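Local atomic coordinates of malonate decarboxylase subunit alpha (Acinetobacter baumannii ATCC 17978, PDB entry 6MPR), a protein that probably serves as the acyl-carrier-protein transferase of malonate decarboxylase, exchanging acetyl for malonyl on the carrier so that malonate can be decarboxylated. Residues Arg255-Lys260 with Val361-Gly366; Val430-Glu435 with Pro464-Gly469; Pro443-Arg448 with Leu475-Gly480; Asp470-Leu475 with Ala482-Ala487. All blocks are in the same frame, centred on the assembly; numbering follows the deposited sequence. Where two conformers were deposited one is given.

Contact 1: residues Arg255-Lys260 with Val361-Gly366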
loop_
_atom_site.group_PDB
_atom_site.type_symbol
_atom_site.label_atom_id
_atom_site.label_comp_id
_atom_site.label_asym_id
_atom_site.label_seq_id
_atom_site.Cartn_x
_atom_site.Cartn_y
_atom_site.Cartn_z
ATOM N N ARG A 255 -23.288 2.518 -18.511
ATOM C CA ARG A 255 -23.538 1.630 -19.635
ATOM C C ARG A 255 -22.241 1.264 -20.351
ATOM O O ARG A 255 -21.976 0.086 -20.621
ATOM C CB ARG A 255 -24.520 2.324 -20.573
ATOM C CG ARG A 255 -24.908 1.554 -21.804
ATOM C CD ARG A 255 -26.056 0.607 -21.527
ATOM N NE ARG A 255 -26.509 -0.023 -22.758
ATOM C CZ ARG A 255 -27.204 -1.153 -22.809
ATOM N NH1 ARG A 255 -27.523 -1.791 -21.689
ATOM N NH2 ARG A 255 -27.573 -1.650 -23.982
ATOM N N GLY A 256 -21.408 2.260 -20.645
ATOM C CA GLY A 256 -20.234 2.048 -21.461
ATOM C C GLY A 256 -18.978 1.608 -20.737
ATOM O O GLY A 256 -18.004 1.253 -21.403
ATOM N N ILE A 257 -18.960 1.648 -19.403
ATOM C CA ILE A 257 -17.789 1.215 -18.643
ATOM C C ILE A 257 -18.160 0.179 -17.582
ATOM O O ILE A 257 -17.642 -0.947 -17.591
ATOM C CB ILE A 257 -17.070 2.417 -17.998
ATOM C CG1 ILE A 257 -16.767 3.509 -19.046
ATOM C CG2 ILE A 257 -15.766 1.942 -17.345
ATOM C CD1 ILE A 257 -15.999 4.719 -18.488
ATOM N N TYR A 258 -19.042 0.546 -16.646
ATOM C CA TYR A 258 -19.324 -0.347 -15.521
ATOM C C TYR A 258 -20.008 -1.622 -15.998
ATOM O O TYR A 258 -19.583 -2.736 -15.661
ATOM C CB TYR A 258 -20.207 0.334 -14.469
ATOM C CG TYR A 258 -19.606 1.524 -13.741
ATOM C CD1 TYR A 258 -18.310 1.964 -14.003
ATOM C CD2 TYR A 258 -20.348 2.202 -12.777
ATOM C CE1 TYR A 258 -17.782 3.066 -13.317
ATOM C CE2 TYR A 258 -19.824 3.278 -12.096
ATOM C CZ TYR A 258 -18.551 3.706 -12.371
ATOM O OH TYR A 258 -18.070 4.788 -11.687
ATOM N N GLU A 259 -21.073 -1.469 -16.782
ATOM C CA GLU A 259 -21.755 -2.630 -17.340
ATOM C C GLU A 259 -20.851 -3.377 -18.318
ATOM O O GLU A 259 -20.759 -4.609 -18.279
ATOM C CB GLU A 259 -23.041 -2.192 -18.038
ATOM C CG GLU A 259 -23.888 -3.380 -18.495
ATOM C CD GLU A 259 -25.164 -2.979 -19.210
ATOM O OE1 GLU A 259 -25.401 -1.769 -19.427
ATOM O OE2 GLU A 259 -25.937 -3.890 -19.555
ATOM N N LYS A 260 -20.178 -2.638 -19.203
ATOM C CA LYS A 260 -19.392 -3.256 -20.270
ATOM C C LYS A 260 -18.340 -4.202 -19.715
ATOM O O LYS A 260 -18.121 -5.294 -20.256
ATOM C CB LYS A 260 -18.722 -2.170 -21.123
ATOM C CG LYS A 260 -17.832 -2.729 -22.247
ATOM C CD LYS A 260 -17.208 -1.609 -23.074
ATOM C CE LYS A 260 -16.256 -2.174 -24.125
ATOM N NZ LYS A 260 -16.986 -2.843 -25.239
ATOM N N VAL A 361 -9.610 -3.005 -5.861
ATOM C CA VAL A 361 -10.815 -2.605 -6.579
ATOM C C VAL A 361 -10.572 -2.620 -8.089
ATOM O O VAL A 361 -9.443 -2.473 -8.578
ATOM C CB VAL A 361 -11.376 -1.234 -6.140
ATOM C CG1 VAL A 361 -11.630 -1.204 -4.626
ATOM C CG2 VAL A 361 -10.489 -0.095 -6.594
ATOM N N ASP A 362 -11.673 -2.784 -8.830
ATOM C CA ASP A 362 -11.613 -2.887 -10.287
ATOM C C ASP A 362 -11.303 -1.557 -10.957
ATOM O O ASP A 362 -10.758 -1.539 -12.066
ATOM C CB ASP A 362 -12.958 -3.365 -10.854
ATOM C CG ASP A 362 -13.244 -4.816 -10.590
ATOM O OD1 ASP A 362 -12.308 -5.606 -10.332
ATOM O OD2 ASP A 362 -14.439 -5.180 -10.697
ATOM N N LEU A 363 -11.695 -0.443 -10.344
ATOM C CA LEU A 363 -11.811 0.782 -11.120
ATOM C C LEU A 363 -11.610 2.010 -10.238
ATOM O O LEU A 363 -12.039 2.038 -9.076
ATOM C CB LEU A 363 -13.181 0.848 -11.820
ATOM C CG LEU A 363 -13.533 2.111 -12.639
ATOM C CD1 LEU A 363 -14.314 1.710 -13.882
ATOM C CD2 LEU A 363 -14.332 3.101 -11.803
ATOM N N PHE A 364 -10.941 3.012 -10.807
ATOM C CA PHE A 364 -10.976 4.381 -10.333
ATOM C C PHE A 364 -11.564 5.264 -11.427
ATOM O O PHE A 364 -11.314 5.048 -12.617
ATOM C CB PHE A 364 -9.561 4.893 -9.958
ATOM C CG PHE A 364 -9.493 6.379 -9.756
ATOM C CD1 PHE A 364 -10.070 6.966 -8.644
ATOM C CD2 PHE A 364 -8.848 7.189 -10.677
ATOM C CE1 PHE A 364 -10.008 8.324 -8.445
ATOM C CE2 PHE A 364 -8.800 8.553 -10.499
ATOM C CZ PHE A 364 -9.367 9.125 -9.375
ATOM N N ILE A 365 -12.359 6.251 -11.026
ATOM C CA ILE A 365 -12.893 7.247 -11.952
ATOM C C ILE A 365 -12.853 8.603 -11.259
ATOM O O ILE A 365 -13.274 8.732 -10.109
ATOM C CB ILE A 365 -14.325 6.876 -12.422
ATOM C CG1 ILE A 365 -14.902 7.929 -13.379
ATOM C CG2 ILE A 365 -15.247 6.657 -11.220
ATOM C CD1 ILE A 365 -16.039 7.364 -14.242
ATOM N N GLY A 366 -12.319 9.606 -11.939
ATOM C CA GLY A 366 -12.278 10.940 -11.385
ATOM C C GLY A 366 -12.016 11.942 -12.485
ATOM O O GLY A 366 -12.003 11.603 -13.669
#
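Helix 244-261 covers one face of the mixed sheet, and here its Ile257 and Tyr258 meet Leu363 and Ile365 of strand 363-366. The two segments run nearly antiparallel, at 161°, with their axes 11.3 Å apart, and their touching side chains cross at about right angles. Ile257 and Tyr258 lie within a wider pi-type turn of the helix, 255-259. Leu363 divides its two methyl groups: CD1 meets Ile257 CG2 at 3.8 Å, and CD2 lies 3.8 Å from Tyr258 CE1. CD1 also reaches this ring, approaching CE1 obliquely. With CG turned anti to the carbonyl carbon (chi1 -65°), Tyr258 carries its ring out to the strand although its CB does not point straight at it. The phenol oxygen thereby travels past Leu363 and comes to rest 3.4 Å from Ile365 CG2. That polar atom is not left among methyl groups, because Tyr258 OH is hydrogen-bonded to His268 NE2 on strand 265-268. In this alpha/beta packing, strand 265-268 follows helix 244-261 in sequence and lies beside strand 363-366, running parallel to it. Leu363 and Ile365 point to the helix, whereas Phe364 between them faces the other side of the sheet, where it touches Ile467.

Contact 2: residues Val430-Glu435 with Pro464-Gly469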
loop_
_atom_site.group_PDB
_atom_site.type_symbol
_atom_site.label_atom_id
_atom_site.label_comp_id
_atom_site.label_asym_id
_atom_site.label_seq_id
_atom_site.Cartn_x
_atom_site.Cartn_y
_atom_site.Cartn_z
ATOM N N VAL A 430 -8.804 2.759 -15.102
ATOM C CA VAL A 430 -8.530 4.108 -14.631
ATOM C C VAL A 430 -9.226 5.035 -15.615
ATOM O O VAL A 430 -8.838 5.099 -16.790
ATOM C CB VAL A 430 -7.025 4.385 -14.557
ATOM C CG1 VAL A 430 -6.741 5.848 -14.317
ATOM C CG2 VAL A 430 -6.409 3.537 -13.452
ATOM N N VAL A 431 -10.286 5.708 -15.157
ATOM C CA VAL A 431 -11.156 6.508 -16.012
ATOM C C VAL A 431 -10.940 7.981 -15.696
ATOM O O VAL A 431 -11.080 8.402 -14.541
ATOM C CB VAL A 431 -12.635 6.136 -15.815
ATOM C CG1 VAL A 431 -13.517 6.905 -16.822
ATOM C CG2 VAL A 431 -12.824 4.626 -15.909
ATOM N N GLN A 432 -10.643 8.765 -16.723
ATOM C CA GLN A 432 -10.700 10.224 -16.624
ATOM C C GLN A 432 -12.040 10.690 -17.182
ATOM O O GLN A 432 -12.281 10.600 -18.394
ATOM C CB GLN A 432 -9.548 10.885 -17.377
ATOM C CG GLN A 432 -8.273 10.967 -16.585
ATOM C CD GLN A 432 -8.319 12.039 -15.503
ATOM O OE1 GLN A 432 -7.376 12.195 -14.736
ATOM N NE2 GLN A 432 -9.420 12.776 -15.432
ATOM N N MET A 433 -12.902 11.200 -16.300
ATOM C CA MET A 433 -14.264 11.613 -16.639
ATOM C C MET A 433 -14.309 13.127 -16.486
ATOM O O MET A 433 -14.358 13.646 -15.366
ATOM C CB MET A 433 -15.284 10.922 -15.733
ATOM C CG MET A 433 -16.704 11.401 -15.898
ATOM S SD MET A 433 -17.752 10.489 -14.730
ATOM C CE MET A 433 -19.344 10.810 -15.416
ATOM N N VAL A 434 -14.296 13.837 -17.614
ATOM C CA VAL A 434 -14.000 15.260 -17.633
ATOM C C VAL A 434 -14.813 15.916 -18.754
ATOM O O VAL A 434 -14.933 15.349 -19.846
ATOM C CB VAL A 434 -12.460 15.396 -17.783
ATOM C CG1 VAL A 434 -12.043 15.786 -19.173
ATOM C CG2 VAL A 434 -11.852 16.258 -16.655
ATOM N N GLU A 435 -15.382 17.092 -18.488
ATOM C CA GLU A 435 -15.996 17.846 -19.570
ATOM C C GLU A 435 -14.904 18.518 -20.403
ATOM O O GLU A 435 -13.775 18.726 -19.947
ATOM C CB GLU A 435 -16.987 18.894 -19.049
ATOM C CG GLU A 435 -18.125 18.328 -18.204
ATOM C CD GLU A 435 -18.894 19.400 -17.449
ATOM O OE1 GLU A 435 -19.451 20.312 -18.100
ATOM O OE2 GLU A 435 -18.925 19.329 -16.201
ATOM N N PRO A 464 4.607 18.012 -12.536
ATOM C CA PRO A 464 3.690 17.356 -11.586
ATOM C C PRO A 464 2.441 16.833 -12.286
ATOM O O PRO A 464 1.514 17.585 -12.608
ATOM C CB PRO A 464 3.375 18.456 -10.562
ATOM C CG PRO A 464 3.726 19.723 -11.213
ATOM C CD PRO A 464 4.826 19.430 -12.208
ATOM N N ILE A 465 2.445 15.528 -12.541
ATOM C CA ILE A 465 1.408 14.828 -13.299
ATOM C C ILE A 465 0.582 14.008 -12.321
ATOM O O ILE A 465 1.130 13.163 -11.606
ATOM C CB ILE A 465 2.021 13.908 -14.369
ATOM C CG1 ILE A 465 2.884 14.697 -15.345
ATOM C CG2 ILE A 465 0.937 13.110 -15.075
ATOM C CD1 ILE A 465 2.218 15.918 -15.870
ATOM N N MET A 466 -0.731 14.234 -12.305
ATOM C CA MET A 466 -1.607 13.466 -11.433
ATOM C C MET A 466 -1.762 12.034 -11.940
ATOM O O MET A 466 -1.558 11.071 -11.191
ATOM C CB MET A 466 -2.962 14.171 -11.337
ATOM C CG MET A 466 -3.891 13.569 -10.335
ATOM S SD MET A 466 -5.377 14.588 -10.118
ATOM C CE MET A 466 -6.118 14.398 -11.738
ATOM N N ILE A 467 -2.076 11.869 -13.226
ATOM C CA ILE A 467 -2.304 10.557 -13.820
ATOM C C ILE A 467 -1.623 10.546 -15.177
ATOM O O ILE A 467 -1.919 11.401 -16.024
ATOM C CB ILE A 467 -3.800 10.246 -13.972
ATOM C CG1 ILE A 467 -4.460 10.061 -12.598
ATOM C CG2 ILE A 467 -4.015 8.956 -14.749
ATOM C CD1 ILE A 467 -5.957 9.927 -12.700
ATOM N N TYR A 468 -0.715 9.592 -15.388
ATOM C CA TYR A 468 -0.012 9.491 -16.658
ATOM C C TYR A 468 -0.903 8.885 -17.731
ATOM O O TYR A 468 -1.743 8.020 -17.468
ATOM C CB TYR A 468 1.282 8.677 -16.524
ATOM C CG TYR A 468 2.387 9.510 -15.892
ATOM C CD1 TYR A 468 2.511 9.597 -14.513
ATOM C CD2 TYR A 468 3.273 10.228 -16.680
ATOM C CE1 TYR A 468 3.495 10.372 -13.925
ATOM C CE2 TYR A 468 4.275 10.997 -16.101
ATOM C CZ TYR A 468 4.374 11.064 -14.716
ATOM O OH TYR A 468 5.340 11.820 -14.101
ATOM N N GLY A 469 -0.707 9.362 -18.961
ATOM C CA GLY A 469 -1.568 8.940 -20.054
ATOM C C GLY A 469 -1.581 7.438 -20.252
ATOM O O GLY A 469 -2.613 6.857 -20.593
#
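Val430 and Gln432, two residues apart on strand 429-433, both direct their side chains at Ile467 in the loop before strand 474-477. The apolar part is a tip-to-tip meeting, with Val430 CG1 4.2 Å from Ile467 CG2; both methyl groups stand anti to their own backbone N. The second kind of contact brings a polar atom against hydrocarbon. Gln432 approaches Ile467 from the opposite direction and sets OE1 3.4 Å from Ile467 CD1, while Met466 CE comes obliquely to the same oxygen at 3.9 Å. A bend at chi2 (-75°) helps turn the Gln432 amide so that OE1 meets Ile467 CD1. No hydrogen bond joins the two segments, so the contact rests on van der Waals packing between buried side chains. Met466 and Ile467 together face Ser377 as a classic beta bulge. Around this core, Val430 and Gln432 make backbone bonds to His474 of strand 474-477, and Val431 bonds to Phe364 on the other flank. The carbonyl oxygens of Ile465 and Met466 accept from Arg402 of the second subunit. Val431 leaves by the far face of the sheet toward Ile257 of helix 244-261, while Ile467 packs on Phe364 of strand 363-366.

Contact 3: residues Pro443-Arg448 with Leu475-Gly480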
loop_
_atom_site.group_PDB
_atom_site.type_symbol
_atom_site.label_atom_id
_atom_site.label_comp_id
_atom_site.label_asym_id
_atom_site.label_seq_id
_atom_site.Cartn_x
_atom_site.Cartn_y
_atom_site.Cartn_z
ATOM N N PRO A 443 -10.201 25.410 -21.628
ATOM C CA PRO A 443 -10.258 24.046 -22.167
ATOM C C PRO A 443 -9.606 23.040 -21.239
ATOM O O PRO A 443 -8.584 23.313 -20.605
ATOM C CB PRO A 443 -9.499 24.159 -23.496
ATOM C CG PRO A 443 -8.686 25.386 -23.376
ATOM C CD PRO A 443 -9.455 26.321 -22.509
ATOM N N THR A 444 -10.217 21.856 -21.156
ATOM C CA THR A 444 -9.582 20.758 -20.446
ATOM C C THR A 444 -8.449 20.168 -21.265
ATOM O O THR A 444 -7.365 19.878 -20.738
ATOM C CB THR A 444 -10.603 19.674 -20.129
ATOM O OG1 THR A 444 -11.659 20.241 -19.347
ATOM C CG2 THR A 444 -9.935 18.547 -19.379
ATOM N N PHE A 445 -8.676 20.008 -22.554
ATOM C CA PHE A 445 -7.703 19.393 -23.438
ATOM C C PHE A 445 -6.798 20.479 -24.003
ATOM O O PHE A 445 -7.278 21.443 -24.617
ATOM C CB PHE A 445 -8.430 18.592 -24.519
ATOM C CG PHE A 445 -9.179 17.425 -23.958
ATOM C CD1 PHE A 445 -8.511 16.248 -23.645
ATOM C CD2 PHE A 445 -10.532 17.526 -23.664
ATOM C CE1 PHE A 445 -9.182 15.174 -23.093
ATOM C CE2 PHE A 445 -11.211 16.458 -23.101
ATOM C CZ PHE A 445 -10.535 15.276 -22.822
ATOM N N VAL A 446 -5.495 20.338 -23.755
ATOM C CA VAL A 446 -4.487 21.332 -24.107
ATOM C C VAL A 446 -3.325 20.646 -24.810
ATOM O O VAL A 446 -3.012 19.485 -24.536
ATOM C CB VAL A 446 -3.959 22.090 -22.873
ATOM C CG1 VAL A 446 -5.066 22.906 -22.225
ATOM C CG2 VAL A 446 -3.337 21.105 -21.879
ATOM N N ASP A 447 -2.666 21.389 -25.705
ATOM C CA ASP A 447 -1.466 20.864 -26.351
ATOM C C ASP A 447 -0.326 20.668 -25.357
ATOM O O ASP A 447 0.477 19.738 -25.510
ATOM C CB ASP A 447 -1.019 21.803 -27.473
ATOM C CG ASP A 447 -1.975 21.810 -28.654
ATOM O OD1 ASP A 447 -2.610 20.767 -28.921
ATOM O OD2 ASP A 447 -2.081 22.861 -29.324
ATOM N N ARG A 448 -0.236 21.522 -24.342
ATOM C CA ARG A 448 0.864 21.478 -23.386
ATOM C C ARG A 448 0.324 21.715 -21.984
ATOM O O ARG A 448 -0.329 22.732 -21.733
ATOM C CB ARG A 448 1.919 22.541 -23.731
ATOM C CG ARG A 448 3.069 22.685 -22.751
ATOM C CD ARG A 448 3.864 23.950 -23.058
ATOM N NE ARG A 448 5.015 24.132 -22.168
ATOM C CZ ARG A 448 6.208 23.593 -22.390
ATOM N NH1 ARG A 448 6.402 22.839 -23.471
ATOM N NH2 ARG A 448 7.206 23.800 -21.537
ATOM N N LEU A 475 -11.198 7.361 -21.406
ATOM C CA LEU A 475 -11.443 8.805 -21.376
ATOM C C LEU A 475 -12.920 9.056 -21.651
ATOM O O LEU A 475 -13.415 8.697 -22.722
ATOM C CB LEU A 475 -10.588 9.538 -22.412
ATOM C CG LEU A 475 -10.767 11.056 -22.498
ATOM C CD1 LEU A 475 -10.432 11.736 -21.155
ATOM C CD2 LEU A 475 -9.893 11.615 -23.596
ATOM N N LEU A 476 -13.612 9.696 -20.708
ATOM C CA LEU A 476 -15.052 9.921 -20.795
ATOM C C LEU A 476 -15.331 11.416 -20.719
ATOM O O LEU A 476 -15.007 12.056 -19.711
ATOM C CB LEU A 476 -15.769 9.182 -19.665
ATOM C CG LEU A 476 -17.207 9.577 -19.373
ATOM C CD1 LEU A 476 -18.053 9.392 -20.617
ATOM C CD2 LEU A 476 -17.733 8.745 -18.208
ATOM N N THR A 477 -15.930 11.971 -21.779
ATOM C CA THR A 477 -16.338 13.375 -21.816
ATOM C C THR A 477 -17.826 13.454 -22.126
ATOM O O THR A 477 -18.494 12.433 -22.333
ATOM C CB THR A 477 -15.559 14.183 -22.869
ATOM O OG1 THR A 477 -16.057 13.859 -24.176
ATOM C CG2 THR A 477 -14.069 13.896 -22.805
ATOM N N GLU A 478 -18.346 14.683 -22.203
ATOM C CA GLU A 478 -19.732 14.842 -22.621
ATOM C C GLU A 478 -19.932 14.456 -24.084
ATOM O O GLU A 478 -21.078 14.319 -24.525
ATOM C CB GLU A 478 -20.210 16.277 -22.341
ATOM C CG GLU A 478 -19.804 17.342 -23.361
ATOM C CD GLU A 478 -18.429 17.939 -23.118
ATOM O OE1 GLU A 478 -17.642 17.368 -22.328
ATOM O OE2 GLU A 478 -18.132 18.994 -23.735
ATOM N N GLU A 479 -18.845 14.227 -24.823
ATOM C CA GLU A 479 -18.909 13.763 -26.202
ATOM C C GLU A 479 -18.962 12.246 -26.339
ATOM O O GLU A 479 -19.477 11.748 -27.341
ATOM C CB GLU A 479 -17.702 14.298 -26.977
ATOM C CG GLU A 479 -17.703 15.800 -27.118
ATOM C CD GLU A 479 -18.639 16.249 -28.214
ATOM O OE1 GLU A 479 -18.205 16.245 -29.391
ATOM O OE2 GLU A 479 -19.807 16.575 -27.903
ATOM N N GLY A 480 -18.444 11.492 -25.378
ATOM C CA GLY A 480 -18.432 10.050 -25.492
ATOM C C GLY A 480 -17.239 9.461 -24.756
ATOM O O GLY A 480 -16.607 10.131 -23.954
#
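The Phe445 ring meets Leu475 and Thr477 with its outer rim. Leu475 CD1 lies in the ring plane at the edge, 3.9 Å from Phe445 CZ, and its sister methyl CD2 approaches obliquely, 3.7 Å from Phe445 CE1. Thr477 CG2 sits at the edge too, close to the plane and 3.8 Å from both Phe445 CZ and Phe445 CE2. Phe445 and Leu475 come from opposite directions, the leucine fork receiving the end of the ring; the Thr477 side chain runs oblique to that of Phe445. The ring also touches Val371 of strand 370-371 and Ile506 of helix 505-508. Leu475 and Thr477 point to the same side of strand 474-477, and Leu476 between them points to the other, so a loop residue far from the strand in sequence covers two successive positions on one face. The strand then reverses in a two-residue beta hairpin: Thr477 N donates to Gly480 O at 2.9 Å, and Gly480 N returns a bond to Thr477 O at 3.2 Å. Glu478 and Glu479 form the turn. Thr477 serves both the packing and the turn. Its chi1 of 75° leaves CG2 anti to the carbonyl carbon, directed at Phe445, and brings OG1 to Glu479 N, which donates to it at 2.9 Å in an ST turn. The same hydroxyl is hydrogen-bonded to Val500 O.

Contact 4: residues Asp470-Leu475 with Ala482-Ala487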
loop_
_atom_site.group_PDB
_atom_site.type_symbol
_atom_site.label_atom_id
_atom_site.label_comp_id
_atom_site.label_asym_id
_atom_site.label_seq_id
_atom_site.Cartn_x
_atom_site.Cartn_y
_atom_site.Cartn_z
ATOM N N ASP A 470 -0.437 6.789 -20.041
ATOM C CA ASP A 470 -0.374 5.347 -20.233
ATOM C C ASP A 470 -1.122 4.570 -19.151
ATOM O O ASP A 470 -1.337 3.366 -19.331
ATOM C CB ASP A 470 1.089 4.903 -20.306
ATOM C CG ASP A 470 1.993 5.677 -19.337
ATOM O OD1 ASP A 470 2.230 6.901 -19.537
ATOM O OD2 ASP A 470 2.457 5.061 -18.355
ATOM N N ASP A 471 -1.533 5.218 -18.055
ATOM C CA ASP A 471 -2.353 4.575 -17.028
ATOM C C ASP A 471 -3.844 4.733 -17.260
ATOM O O ASP A 471 -4.640 4.085 -16.566
ATOM C CB ASP A 471 -1.997 5.129 -15.645
ATOM C CG ASP A 471 -0.746 4.504 -15.096
ATOM O OD1 ASP A 471 -0.645 3.256 -15.146
ATOM O OD2 ASP A 471 0.150 5.248 -14.658
ATOM N N VAL A 472 -4.248 5.568 -18.211
ATOM C CA VAL A 472 -5.664 5.794 -18.471
ATOM C C VAL A 472 -6.174 4.689 -19.384
ATOM O O VAL A 472 -5.666 4.510 -20.495
ATOM C CB VAL A 472 -5.900 7.176 -19.098
ATOM C CG1 VAL A 472 -7.405 7.369 -19.402
ATOM C CG2 VAL A 472 -5.347 8.286 -18.201
ATOM N N THR A 473 -7.180 3.947 -18.919
ATOM C CA THR A 473 -7.845 2.968 -19.776
ATOM C C THR A 473 -9.067 3.545 -20.488
ATOM O O THR A 473 -9.413 3.083 -21.586
ATOM C CB THR A 473 -8.264 1.736 -18.962
ATOM O OG1 THR A 473 -9.158 2.120 -17.904
ATOM C CG2 THR A 473 -7.044 1.041 -18.375
ATOM N N HIS A 474 -9.712 4.559 -19.909
ATOM C CA HIS A 474 -10.943 5.125 -20.459
ATOM C C HIS A 474 -10.924 6.639 -20.314
ATOM O O HIS A 474 -10.722 7.142 -19.204
ATOM C CB HIS A 474 -12.184 4.592 -19.729
ATOM C CG HIS A 474 -12.398 3.114 -19.869
ATOM N ND1 HIS A 474 -11.634 2.183 -19.195
ATOM C CD2 HIS A 474 -13.291 2.410 -20.606
ATOM C CE1 HIS A 474 -12.064 0.967 -19.491
ATOM N NE2 HIS A 474 -13.063 1.077 -20.354
ATOM N N LEU A 475 -11.198 7.361 -21.406
ATOM C CA LEU A 475 -11.443 8.805 -21.376
ATOM C C LEU A 475 -12.920 9.056 -21.651
ATOM O O LEU A 475 -13.415 8.697 -22.722
ATOM C CB LEU A 475 -10.588 9.538 -22.412
ATOM C CG LEU A 475 -10.767 11.056 -22.498
ATOM C CD1 LEU A 475 -10.432 11.736 -21.155
ATOM C CD2 LEU A 475 -9.893 11.615 -23.596
ATOM N N ALA A 482 -13.580 7.306 -25.133
ATOM C CA ALA A 482 -12.479 6.734 -25.893
ATOM C C ALA A 482 -11.936 5.557 -25.091
ATOM O O ALA A 482 -11.520 5.730 -23.937
ATOM C CB ALA A 482 -11.387 7.777 -26.162
ATOM N N TYR A 483 -11.974 4.357 -25.681
ATOM C CA TYR A 483 -11.474 3.158 -24.998
ATOM C C TYR A 483 -9.969 3.034 -25.228
ATOM O O TYR A 483 -9.484 2.173 -25.964
ATOM C CB TYR A 483 -12.215 1.909 -25.470
ATOM C CG TYR A 483 -13.672 1.863 -25.072
ATOM C CD1 TYR A 483 -14.049 1.633 -23.749
ATOM C CD2 TYR A 483 -14.678 2.031 -26.019
ATOM C CE1 TYR A 483 -15.383 1.588 -23.379
ATOM C CE2 TYR A 483 -16.018 1.980 -25.660
ATOM C CZ TYR A 483 -16.362 1.767 -24.337
ATOM O OH TYR A 483 -17.692 1.720 -23.985
ATOM N N LEU A 484 -9.229 3.902 -24.525
ATOM C CA LEU A 484 -7.791 4.043 -24.748
ATOM C C LEU A 484 -7.029 2.748 -24.476
ATOM O O LEU A 484 -5.970 2.525 -25.073
ATOM C CB LEU A 484 -7.233 5.174 -23.877
ATOM C CG LEU A 484 -7.745 6.603 -24.090
ATOM C CD1 LEU A 484 -7.020 7.559 -23.127
ATOM C CD2 LEU A 484 -7.601 7.068 -25.553
ATOM N N TYR A 485 -7.539 1.883 -23.589
ATOM C CA TYR A 485 -6.840 0.631 -23.316
ATOM C C TYR A 485 -6.682 -0.219 -24.565
ATOM O O TYR A 485 -5.821 -1.106 -24.593
ATOM C CB TYR A 485 -7.556 -0.181 -22.231
ATOM C CG TYR A 485 -8.805 -0.924 -22.658
ATOM C CD1 TYR A 485 -10.067 -0.318 -22.598
ATOM C CD2 TYR A 485 -8.740 -2.249 -23.069
ATOM C CE1 TYR A 485 -11.197 -0.993 -22.976
ATOM C CE2 TYR A 485 -9.881 -2.939 -23.445
ATOM C CZ TYR A 485 -11.103 -2.306 -23.392
ATOM O OH TYR A 485 -12.229 -2.978 -23.766
ATOM N N LYS A 486 -7.498 0.026 -25.589
ATOM C CA LYS A 486 -7.466 -0.748 -26.819
ATOM C C LYS A 486 -6.696 -0.063 -27.936
ATOM O O LYS A 486 -6.537 -0.662 -29.000
ATOM C CB LYS A 486 -8.891 -1.044 -27.300
ATOM C CG LYS A 486 -9.454 -2.356 -26.806
ATOM C CD LYS A 486 -10.875 -2.555 -27.295
ATOM C CE LYS A 486 -11.757 -1.370 -26.936
ATOM N NZ LYS A 486 -13.177 -1.608 -27.310
ATOM N N ALA A 487 -6.226 1.171 -27.731
ATOM C CA ALA A 487 -5.468 1.852 -28.775
ATOM C C ALA A 487 -4.268 1.006 -29.190
ATOM O O ALA A 487 -3.532 0.491 -28.342
ATOM C CB ALA A 487 -5.013 3.227 -28.292
#
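Leu475 and Ala482 form an antiparallel hydrogen-bonded pair. Leu475 N donates to Ala482 O almost straight (171°), and Ala482 N answers with a 2.8 Å bond to Leu475 O; both donors lie in the carbonyl planes. Ala482 O has further company: His474 CA makes a CA-H...O contact, and Leu484 N closes a weak bond across the inverse gamma turn centred on Tyr483. Two residues earlier, Thr473 O accepts from Tyr485 N at 3.0 Å, with that donor tilted 24° from the carbonyl plane. The Thr473 OG1-His474 ND1 bond (2.8 Å), in the imidazole plane at its edge, helps to fix the ring's rotation; OG1 also receives Val430 N. His474 CD2 lies 3.3 Å from Tyr483 CD1, rim to rim and the planes at 81°. Tyr485 completes the aromatic cluster beside the histidine. Leu484 CD1 meets Val472 CG1 at 3.7 Å. Tyr483 OH is satisfied by Gly256 O of helix 244-261, and Lys260 lies in a cation-pi contact with the Tyr483 ring. Asp470 and Asp471 form salt bridges to Arg399 and Arg425 of the second subunit, while His474 packs on Ile257 of helix 244-261 and Leu484 on Ile497 of helix 490-499.

Overall arrangement
All four contacts reach one mixed sheet, in which strands 363-366, 429-433 and 474-477 lie side by side. Contacts 1 and 2, with centres about 14 Å apart, are joined where Gly366 O accepts from Met433 N at 2.8 Å. Contact 2 lies about 10 Å, centre to centre, from both contact 3 and contact 4; toward contact 3, Gln432 O receives Leu476 N at 2.8 Å. Contacts 3 and 4 share Leu475. Helix 244-261 ties contact 1 to contact 4, their centres about 12 Å apart. Contacts 2 and 4 extend to the second subunit through the loop that leads into strand 474-477.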